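Local structure of adhesion and penetration protein autotransporter (Haemophilus influenzae, 3SYJ) at residues L729-Q734 / L749-T754; G290-K295 / I302-A307; A26-V31 / S42-P47; S423-D428 / G450-R455. The protein promotes bacterial adherence to and invasion of host cells and bacterial aggregation, as the secreted passenger domain of an autotransporter that is probably a serine protease. One frame throughout, in Å; residues are numbered along the deposited sequence.

From the N terminus, contact 3 comes first: it pairs the open end of the hairpin of strands 29-32 and 38-42 in the serine protease domain. Contact 2 follows, a second hairpin that pairs strands 289-294 and 301-308 near the start of the beta-helix. Contact 4 joins successive parallel strands, 423-427 and 449-452, one coil of the beta-helix apart. Contact 1, much further along, stacks the turn between strands 727-729 and 734-738 on the turn between strands 747-749 and 754-758, one coil later. The four loops neither nest nor cross. Contacts 3 and 4 lie about 15 Å apart at their nearest atoms, whereas contacts 1 and 2 are about 77 Å apart between centres, on opposite sides of the chain's centre.

Contact 1 of 4, residues L729-Q734 / L749-T754; sequences LTNHSQ and LSDNST
D751 reaches across to the backbone of N731 where two consecutive coils of the beta-helix stack, each bending through a type II' turn, T730 to S733 on one and S750 to S753 on the other. Hydrogen bonds join the two turns. OD2 of D751 accepts from N731 N at 2.9 Å in an almost straight bond (178°), using its anti lone pair, and D770 on the following coil bonds in a similar way to the backbone N of D751. Backbone bonds from S750 N to L729 O, N752 N to N731 O and T754 N to S733 O complete the coil-to-coil pairing, and a water links L729 O with S750 OG. Within each turn a serine hydroxyl folds back: S733 OG donates to T730 O and S753 OG to S750 O, both at 2.8 Å. The S753 hydroxyl is held for this between its own backbone N and carbonyl carbon (chi1 61°). Apolar contacts lie on the inner side, where L729 and L749 point the same way, side by side, CD1 of L729 being 4.1 Å from CG of L749. Packing is tight beside them, with L729 CB only 3.4 Å from S753 CB. At the exposed tip, N752 lies alongside H732, their amide and ring planes 25° apart, and a CH-pi contact places N752 CB over one face of the imidazole, 3.8 Å from its centroid.

Contact 2 of 4, residues G290-K295 / I302-A307; sequences GSITQK and IKITLA
I292 and I304 meet at about a right angle on the buried side of the strand pair. CD1 of I292 lies 3.9 Å from CG2 of I304, while I292 CG1 is equally close to I304 CD1, so the CG2 methyl and the CD1 end of I304 both bear on I292. CG1 of I304 sits between its own backbone N and carbonyl carbon (chi1 65°). This places I304 CG1 against the main chain of G290, 3.5 Å from G290 C. G290 brings no side chain to this face, and CD1 of L306 also approaches its CA. I302 shares the face with I292 and I304; its CD1 turns to the I292 carbonyl oxygen at 3.4 Å and lies near OE1 of Q294. The strands 289-294 and 301-308 form an antiparallel beta hairpin near the start of the beta-helix, and I282 and L340 touch both I292 and I304. Two hydrogen-bonded pairs, G290 with I304 and I292 with I302, flank the non-hydrogen-bonded pair S291 and K303. The bond from I304 N to G290 O is nearly straight (174°), although the donor stands well above the carbonyl plane. On the other face, K303 is bent at chi2, chi3 and chi4; its chain folds back across the hairpin, and CE comes within 3.2 Å of G290 O. S291 CA makes a CA-H...O contact with I302 O at 3.4 Å.

Contact 3 of 4, residues A26-V31 / S42-P47; sequences AQNIKV and SMTKAP
The carbonyl oxygen of M43 takes two hydrogen bonds from the facing segment, one from N28 N at 2.9 Å and one from Q27 NE2 at 3.3 Å. Both donors stand out of the carbonyl plane and arrive from opposite faces of it. They lie beside a G1 beta bulge, in which N28 and I29 both face S42 at the open end of the hairpin of strands 29-32 and 38-42, within the peptidase S6 domain. I29 and S42 form the hydrogen-bonded antiparallel pair: S42 O accepts from I29 N in its carbonyl plane, on a lone pair, and S42 N donates to I29 O in a bond that is almost straight (177°). M43 O lies in the amide plane of Q27, and the N-H of NE2 points at it at 158°. The Q27 chain is extended beyond CG and runs across the 43-47 loop, its CG 3.6 Å from P47 CA. Beyond the bonded pairs, I29 CD1 lies beside M43 CB, while F15 of helix 9-17 touches both S42 and M43. The loop is anchored further along by W232, whose NE1 bonds to P47 O, and by E150, which accepts from K45 N. At the exposed side N28 and T44 cross at about a right angle, and a water accepts from N28 ND2 at 2.8 Å and donates to T44 O.

Contact 4 of 4, residues S423-D428 / G450-R455; sequences SISVGD and GLVSGR
The hydroxyl oxygen of S453 stands between three groups: it accepts from R455 NE at 2.8 Å and from R455 N at 3.1 Å, and it lies 2.6 Å from G427 O across the contact, with the acceptor of its own proton unsettled. The bond from NE is nearly straight (173°), and OG lies in the guanidinium plane, at its edge. This bond helps to set how the arginine head is turned, and NH2 makes a weak hydrogen bond to T126 O; the bond from the backbone N makes an ST turn of S453-R455. D428 meets one face of that head. Its CB stands 4.0 Å above the guanidinium plane, over the centre. With CG anti to the backbone N (chi1 -159°), the carboxylate is stacked on the group, the two planes 20° apart. The salt bridge from D428 OD2 to R455 NH1 is long, 3.7 Å, and acts through charge alone, as no N-H points at the oxygen. Before this corner the strands run parallel, with V426 N donating to G450 O at 2.8 Å and further bonds from G450 N to I424 O and from V452 N to V426 O. On one face of the sheet V426 and L451 point the same way, CB of V426 being 3.8 Å from CD2 of L451, while on the other S425 OG, which is bonded to T126, touches V452 CG2. L451 also touches F471 and F473 of strand 471-473, on the next coil. Parallel strands stacked coil on coil, with the chain turning a corner at their ends, are the hallmark of the right-handed beta-helix of autotransporter passenger domains.

Contact 1 of 4, residues L729-Q734 / L749-T754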
loop_
_atom_site.group_PDB
_atom_site.type_symbol
_atom_site.label_atom_id
_atom_site.label_comp_id
_atom_site.label_asym_id
_atom_site.label_seq_id
_atom_site.Cartn_x
_atom_site.Cartn_y
_atom_site.Cartn_z
ATOM N N LEU A 729 -10.906 6.589 12.930
ATOM C CA LEU A 729 -11.667 6.870 14.135
ATOM C C LEU A 729 -10.870 6.529 15.374
ATOM O O LEU A 729 -10.140 5.543 15.401
ATOM C CB LEU A 729 -12.980 6.089 14.140
ATOM C CG LEU A 729 -13.922 6.341 12.969
ATOM C CD1 LEU A 729 -13.517 5.463 11.808
ATOM C CD2 LEU A 729 -15.351 6.059 13.382
ATOM N N THR A 730 -11.023 7.355 16.401
ATOM C CA THR A 730 -10.353 7.137 17.671
ATOM C C THR A 730 -11.326 7.457 18.792
ATOM O O THR A 730 -12.437 7.924 18.537
ATOM C CB THR A 730 -9.117 8.040 17.810
ATOM O OG1 THR A 730 -9.518 9.410 17.696
ATOM C CG2 THR A 730 -8.099 7.728 16.729
ATOM N N ASN A 731 -10.911 7.207 20.029
ATOM C CA ASN A 731 -11.733 7.543 21.179
ATOM C C ASN A 731 -13.087 6.852 21.105
ATOM O O ASN A 731 -13.147 5.636 20.960
ATOM C CB ASN A 731 -11.886 9.060 21.283
ATOM C CG ASN A 731 -10.554 9.763 21.470
ATOM O OD1 ASN A 731 -9.796 9.431 22.380
ATOM N ND2 ASN A 731 -10.257 10.729 20.607
ATOM N N HIS A 732 -14.172 7.616 21.201
ATOM C CA HIS A 732 -15.509 7.037 21.123
ATOM C C HIS A 732 -16.283 7.542 19.907
ATOM O O HIS A 732 -17.512 7.631 19.940
ATOM C CB HIS A 732 -16.312 7.334 22.393
ATOM C CG HIS A 732 -15.722 6.746 23.636
ATOM N ND1 HIS A 732 -14.598 7.266 24.245
ATOM C CD2 HIS A 732 -16.108 5.693 24.395
ATOM C CE1 HIS A 732 -14.312 6.553 25.321
ATOM N NE2 HIS A 732 -15.213 5.593 25.434
ATOM N N SER A 733 -15.562 7.867 18.836
ATOM C CA SER A 733 -16.177 8.379 17.613
ATOM C C SER A 733 -17.001 7.316 16.880
ATOM O O SER A 733 -16.756 6.118 17.030
ATOM C CB SER A 733 -15.099 8.923 16.688
ATOM O OG SER A 733 -14.155 7.915 16.386
ATOM N N GLN A 734 -17.971 7.757 16.083
ATOM C CA GLN A 734 -18.840 6.841 15.337
ATOM C C GLN A 734 -18.996 7.254 13.877
ATOM O O GLN A 734 -19.238 8.423 13.577
ATOM C CB GLN A 734 -20.224 6.769 15.977
ATOM C CG GLN A 734 -20.219 6.398 17.447
ATOM C CD GLN A 734 -21.586 5.945 17.930
ATOM O OE1 GLN A 734 -22.441 5.549 17.133
ATOM N NE2 GLN A 734 -21.796 5.997 19.241
ATOM N N LEU A 749 -10.330 1.751 12.635
ATOM C CA LEU A 749 -10.886 2.051 13.950
ATOM C C LEU A 749 -9.956 1.681 15.096
ATOM O O LEU A 749 -9.423 0.575 15.135
ATOM C CB LEU A 749 -12.225 1.342 14.143
ATOM C CG LEU A 749 -13.306 1.594 13.100
ATOM C CD1 LEU A 749 -13.216 0.555 11.989
ATOM C CD2 LEU A 749 -14.667 1.549 13.767
ATOM N N SER A 750 -9.783 2.612 16.031
ATOM C CA SER A 750 -8.988 2.388 17.236
ATOM C C SER A 750 -9.802 2.685 18.489
ATOM O O SER A 750 -10.932 3.160 18.402
ATOM C CB SER A 750 -7.746 3.276 17.222
ATOM O OG SER A 750 -6.960 3.022 16.074
ATOM N N ASP A 751 -9.220 2.409 19.652
ATOM C CA ASP A 751 -9.843 2.738 20.932
ATOM C C ASP A 751 -11.249 2.158 21.084
ATOM O O ASP A 751 -11.440 0.946 21.024
ATOM C CB ASP A 751 -9.876 4.256 21.138
ATOM C CG ASP A 751 -8.489 4.890 21.076
ATOM O OD1 ASP A 751 -7.525 4.290 21.608
ATOM O OD2 ASP A 751 -8.363 5.992 20.493
ATOM N N ASN A 752 -12.226 3.034 21.289
ATOM C CA ASN A 752 -13.610 2.616 21.479
ATOM C C ASN A 752 -14.516 3.100 20.363
ATOM O O ASN A 752 -15.726 3.222 20.543
ATOM C CB ASN A 752 -14.139 3.144 22.810
ATOM C CG ASN A 752 -13.254 2.764 23.970
ATOM O OD1 ASN A 752 -13.229 1.606 24.389
ATOM N ND2 ASN A 752 -12.515 3.739 24.497
ATOM N N SER A 753 -13.932 3.386 19.208
ATOM C CA SER A 753 -14.715 3.885 18.088
ATOM C C SER A 753 -15.620 2.803 17.499
ATOM O O SER A 753 -15.462 1.617 17.789
ATOM C CB SER A 753 -13.801 4.462 17.009
ATOM O OG SER A 753 -12.925 3.471 16.509
ATOM N N THR A 754 -16.566 3.229 16.670
ATOM C CA THR A 754 -17.520 2.326 16.046
ATOM C C THR A 754 -17.752 2.707 14.591
ATOM O O THR A 754 -17.796 3.890 14.252
ATOM C CB THR A 754 -18.877 2.390 16.755
ATOM O OG1 THR A 754 -18.725 1.979 18.119
ATOM C CG2 THR A 754 -19.883 1.487 16.061
HETATM O O HOH W 1 -7.668 4.906 14.109
#

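Contact 2 of 4, residues G290-K295 / I302-A307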
loop_
_atom_site.group_PDB
_atom_site.type_symbol
_atom_site.label_atom_id
_atom_site.label_comp_id
_atom_site.label_asym_id
_atom_site.label_seq_id
_atom_site.Cartn_x
_atom_site.Cartn_y
_atom_site.Cartn_z
ATOM N N GLY A 290 -16.962 78.530 -9.648
ATOM C CA GLY A 290 -15.743 77.853 -9.265
ATOM C C GLY A 290 -14.570 78.236 -10.138
ATOM O O GLY A 290 -14.731 78.874 -11.183
ATOM N N SER A 291 -13.381 77.834 -9.704
ATOM C CA SER A 291 -12.166 78.161 -10.434
ATOM C C SER A 291 -11.099 77.087 -10.279
ATOM O O SER A 291 -10.954 76.487 -9.213
ATOM C CB SER A 291 -11.622 79.509 -9.964
ATOM O OG SER A 291 -10.878 80.123 -10.991
ATOM N N ILE A 292 -10.363 76.846 -11.355
ATOM C CA ILE A 292 -9.236 75.931 -11.330
ATOM C C ILE A 292 -7.985 76.695 -11.735
ATOM O O ILE A 292 -7.895 77.215 -12.842
ATOM C CB ILE A 292 -9.424 74.752 -12.308
ATOM C CG1 ILE A 292 -10.510 73.795 -11.812
ATOM C CG2 ILE A 292 -8.120 73.997 -12.492
ATOM C CD1 ILE A 292 -10.815 72.667 -12.788
ATOM N N THR A 293 -7.017 76.758 -10.834
ATOM C CA THR A 293 -5.753 77.414 -11.133
ATOM C C THR A 293 -4.699 76.399 -11.568
ATOM O O THR A 293 -4.421 75.432 -10.864
ATOM C CB THR A 293 -5.243 78.225 -9.930
ATOM O OG1 THR A 293 -5.909 79.496 -9.899
ATOM C CG2 THR A 293 -3.749 78.441 -10.035
ATOM N N GLN A 294 -4.124 76.575 -12.736
ATOM C CA GLN A 294 -3.045 75.753 -13.256
ATOM C C GLN A 294 -1.698 76.400 -13.032
ATOM O O GLN A 294 -1.440 77.470 -13.505
ATOM C CB GLN A 294 -3.252 75.566 -14.747
ATOM C CG GLN A 294 -2.580 74.396 -15.394
ATOM C CD GLN A 294 -2.891 74.328 -16.858
ATOM O OE1 GLN A 294 -3.882 74.866 -17.282
ATOM N NE2 GLN A 294 -2.053 73.674 -17.633
ATOM N N LYS A 295 -0.890 75.717 -12.250
ATOM C CA LYS A 295 0.439 76.133 -11.902
ATOM C C LYS A 295 1.111 76.830 -13.014
ATOM O O LYS A 295 1.425 77.998 -12.938
ATOM C CB LYS A 295 1.314 74.975 -11.540
ATOM C CG LYS A 295 2.616 75.406 -10.948
ATOM C CD LYS A 295 2.706 74.917 -9.538
ATOM C CE LYS A 295 3.781 75.576 -8.808
ATOM N NZ LYS A 295 5.042 75.205 -9.393
ATOM N N ILE A 302 -8.889 78.955 -14.874
ATOM C CA ILE A 302 -10.021 78.458 -15.658
ATOM C C ILE A 302 -11.302 78.508 -14.828
ATOM O O ILE A 302 -11.349 77.944 -13.739
ATOM C CB ILE A 302 -9.806 76.995 -16.096
ATOM C CG1 ILE A 302 -8.529 76.852 -16.933
ATOM C CG2 ILE A 302 -11.008 76.491 -16.871
ATOM C CD1 ILE A 302 -7.273 76.537 -16.122
ATOM N N LYS A 303 -12.337 79.176 -15.334
ATOM C CA LYS A 303 -13.606 79.257 -14.609
ATOM C C LYS A 303 -14.382 77.957 -14.790
ATOM O O LYS A 303 -14.434 77.420 -15.891
ATOM C CB LYS A 303 -14.453 80.426 -15.123
ATOM C CG LYS A 303 -13.979 81.817 -14.709
ATOM C CD LYS A 303 -13.904 81.986 -13.183
ATOM C CE LYS A 303 -15.248 81.733 -12.475
ATOM N NZ LYS A 303 -16.249 82.846 -12.609
ATOM N N ILE A 304 -14.990 77.451 -13.722
ATOM C CA ILE A 304 -15.838 76.265 -13.828
ATOM C C ILE A 304 -17.187 76.483 -13.132
ATOM O O ILE A 304 -17.320 77.371 -12.292
ATOM C CB ILE A 304 -15.151 75.026 -13.239
ATOM C CG1 ILE A 304 -14.948 75.193 -11.734
ATOM C CG2 ILE A 304 -13.831 74.777 -13.939
ATOM C CD1 ILE A 304 -14.298 74.006 -11.052
ATOM N N THR A 305 -18.185 75.674 -13.486
ATOM C CA THR A 305 -19.507 75.783 -12.862
ATOM C C THR A 305 -19.781 74.602 -11.945
ATOM O O THR A 305 -19.423 73.468 -12.261
ATOM C CB THR A 305 -20.634 75.891 -13.904
ATOM O OG1 THR A 305 -20.654 74.710 -14.718
ATOM C CG2 THR A 305 -20.420 77.105 -14.786
ATOM N N LEU A 306 -20.410 74.881 -10.806
ATOM C CA LEU A 306 -20.664 73.863 -9.791
ATOM C C LEU A 306 -22.130 73.858 -9.381
ATOM O O LEU A 306 -22.955 74.549 -9.981
ATOM C CB LEU A 306 -19.796 74.112 -8.552
ATOM C CG LEU A 306 -18.290 74.277 -8.750
ATOM C CD1 LEU A 306 -17.666 74.925 -7.526
ATOM C CD2 LEU A 306 -17.627 72.943 -9.035
ATOM N N ALA A 307 -22.449 73.084 -8.351
ATOM C CA ALA A 307 -23.787 73.105 -7.795
ATOM C C ALA A 307 -24.099 74.533 -7.395
ATOM O O ALA A 307 -23.340 75.151 -6.654
ATOM C CB ALA A 307 -23.882 72.196 -6.597
#

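Contact 3 of 4, residues A26-V31 / S42-P47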
loop_
_atom_site.group_PDB
_atom_site.type_symbol
_atom_site.label_atom_id
_atom_site.label_comp_id
_atom_site.label_asym_id
_atom_site.label_seq_id
_atom_site.Cartn_x
_atom_site.Cartn_y
_atom_site.Cartn_z
ATOM N N ALA A 26 -25.922 33.500 -22.206
ATOM C CA ALA A 26 -26.438 32.178 -22.547
ATOM C C ALA A 26 -26.877 32.099 -24.007
ATOM O O ALA A 26 -27.238 33.104 -24.609
ATOM C CB ALA A 26 -27.595 31.795 -21.620
ATOM N N GLN A 27 -26.850 30.895 -24.569
ATOM C CA GLN A 27 -27.223 30.707 -25.961
ATOM C C GLN A 27 -28.009 29.414 -26.210
ATOM O O GLN A 27 -27.967 28.466 -25.416
ATOM C CB GLN A 27 -25.984 30.770 -26.861
ATOM C CG GLN A 27 -25.475 32.179 -27.106
ATOM C CD GLN A 27 -24.571 32.265 -28.328
ATOM O OE1 GLN A 27 -23.347 32.387 -28.205
ATOM N NE2 GLN A 27 -25.171 32.186 -29.515
ATOM N N ASN A 28 -28.727 29.385 -27.325
ATOM C CA ASN A 28 -29.464 28.193 -27.700
ATOM C C ASN A 28 -30.441 27.735 -26.627
ATOM O O ASN A 28 -30.390 26.588 -26.193
ATOM C CB ASN A 28 -28.486 27.067 -28.023
ATOM C CG ASN A 28 -27.502 27.466 -29.084
ATOM O OD1 ASN A 28 -26.295 27.399 -28.881
ATOM N ND2 ASN A 28 -28.012 27.922 -30.218
ATOM N N ILE A 29 -31.320 28.632 -26.190
ATOM C CA ILE A 29 -32.340 28.256 -25.217
ATOM C C ILE A 29 -33.573 27.724 -25.940
ATOM O O ILE A 29 -34.212 28.430 -26.721
ATOM C CB ILE A 29 -32.737 29.426 -24.288
ATOM C CG1 ILE A 29 -31.522 29.940 -23.514
ATOM C CG2 ILE A 29 -33.813 28.995 -23.304
ATOM C CD1 ILE A 29 -30.864 31.145 -24.145
ATOM N N LYS A 30 -33.889 26.463 -25.690
ATOM C CA LYS A 30 -35.066 25.857 -26.284
ATOM C C LYS A 30 -36.326 26.394 -25.619
ATOM O O LYS A 30 -36.388 26.520 -24.397
ATOM C CB LYS A 30 -34.994 24.337 -26.167
ATOM C CG LYS A 30 -33.944 23.712 -27.083
ATOM C CD LYS A 30 -33.699 22.258 -26.707
ATOM C CE LYS A 30 -32.578 21.638 -27.533
ATOM N NZ LYS A 30 -32.916 21.608 -28.982
ATOM N N VAL A 31 -37.320 26.729 -26.433
ATOM C CA VAL A 31 -38.586 27.242 -25.935
ATOM C C VAL A 31 -39.725 26.328 -26.373
ATOM O O VAL A 31 -39.982 26.181 -27.569
ATOM C CB VAL A 31 -38.838 28.662 -26.459
ATOM C CG1 VAL A 31 -40.224 29.140 -26.053
ATOM C CG2 VAL A 31 -37.759 29.603 -25.948
ATOM N N SER A 42 -33.914 29.947 -28.793
ATOM C CA SER A 42 -33.618 31.352 -28.580
ATOM C C SER A 42 -32.110 31.627 -28.468
ATOM O O SER A 42 -31.350 30.795 -27.962
ATOM C CB SER A 42 -34.353 31.843 -27.331
ATOM O OG SER A 42 -34.172 33.232 -27.155
ATOM N N MET A 43 -31.691 32.797 -28.950
ATOM C CA MET A 43 -30.294 33.241 -28.853
ATOM C C MET A 43 -29.309 32.248 -29.478
ATOM O O MET A 43 -28.345 31.823 -28.834
ATOM C CB MET A 43 -29.904 33.519 -27.396
ATOM C CG MET A 43 -30.657 34.682 -26.773
ATOM S SD MET A 43 -30.366 36.237 -27.649
ATOM C CE MET A 43 -32.028 36.912 -27.698
ATOM N N THR A 44 -29.558 31.887 -30.734
ATOM C CA THR A 44 -28.683 30.964 -31.449
ATOM C C THR A 44 -27.588 31.750 -32.152
ATOM O O THR A 44 -26.552 31.198 -32.506
ATOM C CB THR A 44 -29.444 30.112 -32.495
ATOM O OG1 THR A 44 -29.980 30.958 -33.520
ATOM C CG2 THR A 44 -30.579 29.341 -31.841
ATOM N N LYS A 45 -27.824 33.044 -32.344
ATOM C CA LYS A 45 -26.886 33.887 -33.073
ATOM C C LYS A 45 -26.342 35.081 -32.269
ATOM O O LYS A 45 -25.650 35.939 -32.815
ATOM C CB LYS A 45 -27.510 34.343 -34.389
ATOM C CG LYS A 45 -27.795 33.181 -35.305
ATOM C CD LYS A 45 -28.708 33.554 -36.461
ATOM C CE LYS A 45 -28.786 32.401 -37.463
ATOM N NZ LYS A 45 -29.737 32.646 -38.583
ATOM N N ALA A 46 -26.636 35.120 -30.971
ATOM C CA ALA A 46 -26.056 36.125 -30.091
ATOM C C ALA A 46 -26.106 35.616 -28.671
ATOM O O ALA A 46 -27.000 34.849 -28.323
ATOM C CB ALA A 46 -26.806 37.441 -30.207
ATOM N N PRO A 47 -25.130 36.020 -27.845
ATOM C CA PRO A 47 -25.203 35.716 -26.415
ATOM C C PRO A 47 -26.340 36.534 -25.816
ATOM O O PRO A 47 -26.524 37.684 -26.225
ATOM C CB PRO A 47 -23.854 36.217 -25.882
ATOM C CG PRO A 47 -22.980 36.371 -27.098
ATOM C CD PRO A 47 -23.904 36.759 -28.191
HETATM O O HOH W 2 -26.021 28.794 -32.058
#

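Contact 4 of 4, residues S423-D428 / G450-R455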
loop_
_atom_site.group_PDB
_atom_site.type_symbol
_atom_site.label_atom_id
_atom_site.label_comp_id
_atom_site.label_asym_id
_atom_site.label_seq_id
_atom_site.Cartn_x
_atom_site.Cartn_y
_atom_site.Cartn_z
ATOM N N SER A 423 -20.405 57.645 2.089
ATOM C CA SER A 423 -20.274 56.229 1.755
ATOM C C SER A 423 -19.748 56.056 0.330
ATOM O O SER A 423 -19.394 57.027 -0.333
ATOM C CB SER A 423 -21.609 55.506 1.933
ATOM O OG SER A 423 -22.595 56.068 1.084
ATOM N N ILE A 424 -19.694 54.819 -0.142
ATOM C CA ILE A 424 -19.179 54.566 -1.482
ATOM C C ILE A 424 -19.842 53.375 -2.165
ATOM O O ILE A 424 -20.190 52.381 -1.517
ATOM C CB ILE A 424 -17.651 54.352 -1.460
ATOM C CG1 ILE A 424 -17.090 54.237 -2.886
ATOM C CG2 ILE A 424 -17.305 53.123 -0.636
ATOM C CD1 ILE A 424 -15.601 54.494 -2.987
ATOM N N SER A 425 -20.025 53.488 -3.478
ATOM C CA SER A 425 -20.402 52.336 -4.297
ATOM C C SER A 425 -19.293 52.060 -5.304
ATOM O O SER A 425 -18.980 52.906 -6.143
ATOM C CB SER A 425 -21.729 52.576 -5.019
ATOM O OG SER A 425 -22.008 51.523 -5.922
ATOM N N VAL A 426 -18.696 50.880 -5.216
ATOM C CA VAL A 426 -17.583 50.531 -6.082
ATOM C C VAL A 426 -18.074 49.678 -7.244
ATOM O O VAL A 426 -18.300 48.469 -7.097
ATOM C CB VAL A 426 -16.502 49.760 -5.301
ATOM C CG1 VAL A 426 -15.271 49.500 -6.195
ATOM C CG2 VAL A 426 -16.126 50.521 -4.033
ATOM N N GLY A 427 -18.248 50.310 -8.399
ATOM C CA GLY A 427 -18.810 49.630 -9.554
ATOM C C GLY A 427 -17.758 48.999 -10.447
ATOM O O GLY A 427 -17.991 47.949 -11.046
ATOM N N ASP A 428 -16.586 49.626 -10.529
ATOM C CA ASP A 428 -15.557 49.171 -11.462
ATOM C C ASP A 428 -14.156 49.469 -10.931
ATOM O O ASP A 428 -13.955 50.422 -10.174
ATOM C CB ASP A 428 -15.763 49.829 -12.837
ATOM C CG ASP A 428 -15.089 49.063 -13.961
ATOM O OD1 ASP A 428 -14.448 48.025 -13.681
ATOM O OD2 ASP A 428 -15.200 49.497 -15.129
ATOM N N GLY A 450 -20.299 49.436 -0.676
ATOM C CA GLY A 450 -20.911 48.396 -1.478
ATOM C C GLY A 450 -20.086 48.050 -2.707
ATOM O O GLY A 450 -19.482 48.924 -3.327
ATOM N N LEU A 451 -20.050 46.764 -3.044
ATOM C CA LEU A 451 -19.495 46.310 -4.314
ATOM C C LEU A 451 -20.636 45.855 -5.237
ATOM O O LEU A 451 -21.459 45.023 -4.843
ATOM C CB LEU A 451 -18.522 45.159 -4.078
ATOM C CG LEU A 451 -17.109 45.527 -3.628
ATOM C CD1 LEU A 451 -16.463 44.348 -2.923
ATOM C CD2 LEU A 451 -16.289 45.960 -4.837
ATOM N N VAL A 452 -20.689 46.407 -6.452
ATOM C CA VAL A 452 -21.753 46.071 -7.395
ATOM C C VAL A 452 -21.232 45.929 -8.817
ATOM O O VAL A 452 -20.246 46.564 -9.191
ATOM C CB VAL A 452 -22.898 47.112 -7.393
ATOM C CG1 VAL A 452 -23.603 47.132 -6.049
ATOM C CG2 VAL A 452 -22.370 48.493 -7.751
ATOM N N SER A 453 -21.916 45.083 -9.588
ATOM C CA SER A 453 -21.656 44.855 -11.016
ATOM C C SER A 453 -20.557 43.841 -11.293
ATOM O O SER A 453 -20.273 43.534 -12.441
ATOM C CB SER A 453 -21.183 46.121 -11.723
ATOM O OG SER A 453 -19.766 46.164 -11.776
ATOM N N GLY A 454 -19.940 43.324 -10.238
ATOM C CA GLY A 454 -18.953 42.273 -10.382
ATOM C C GLY A 454 -17.625 42.730 -10.968
ATOM O O GLY A 454 -16.681 41.955 -11.022
ATOM N N ARG A 455 -17.535 43.981 -11.407
ATOM C CA ARG A 455 -16.304 44.474 -12.026
ATOM C C ARG A 455 -15.309 45.026 -11.004
ATOM O O ARG A 455 -14.125 45.181 -11.301
ATOM C CB ARG A 455 -16.608 45.565 -13.060
ATOM C CG ARG A 455 -17.513 45.140 -14.201
ATOM C CD ARG A 455 -17.971 46.366 -15.003
ATOM N NE ARG A 455 -18.785 47.253 -14.176
ATOM C CZ ARG A 455 -19.162 48.480 -14.519
ATOM N NH1 ARG A 455 -18.795 48.999 -15.690
ATOM N NH2 ARG A 455 -19.916 49.190 -13.684
#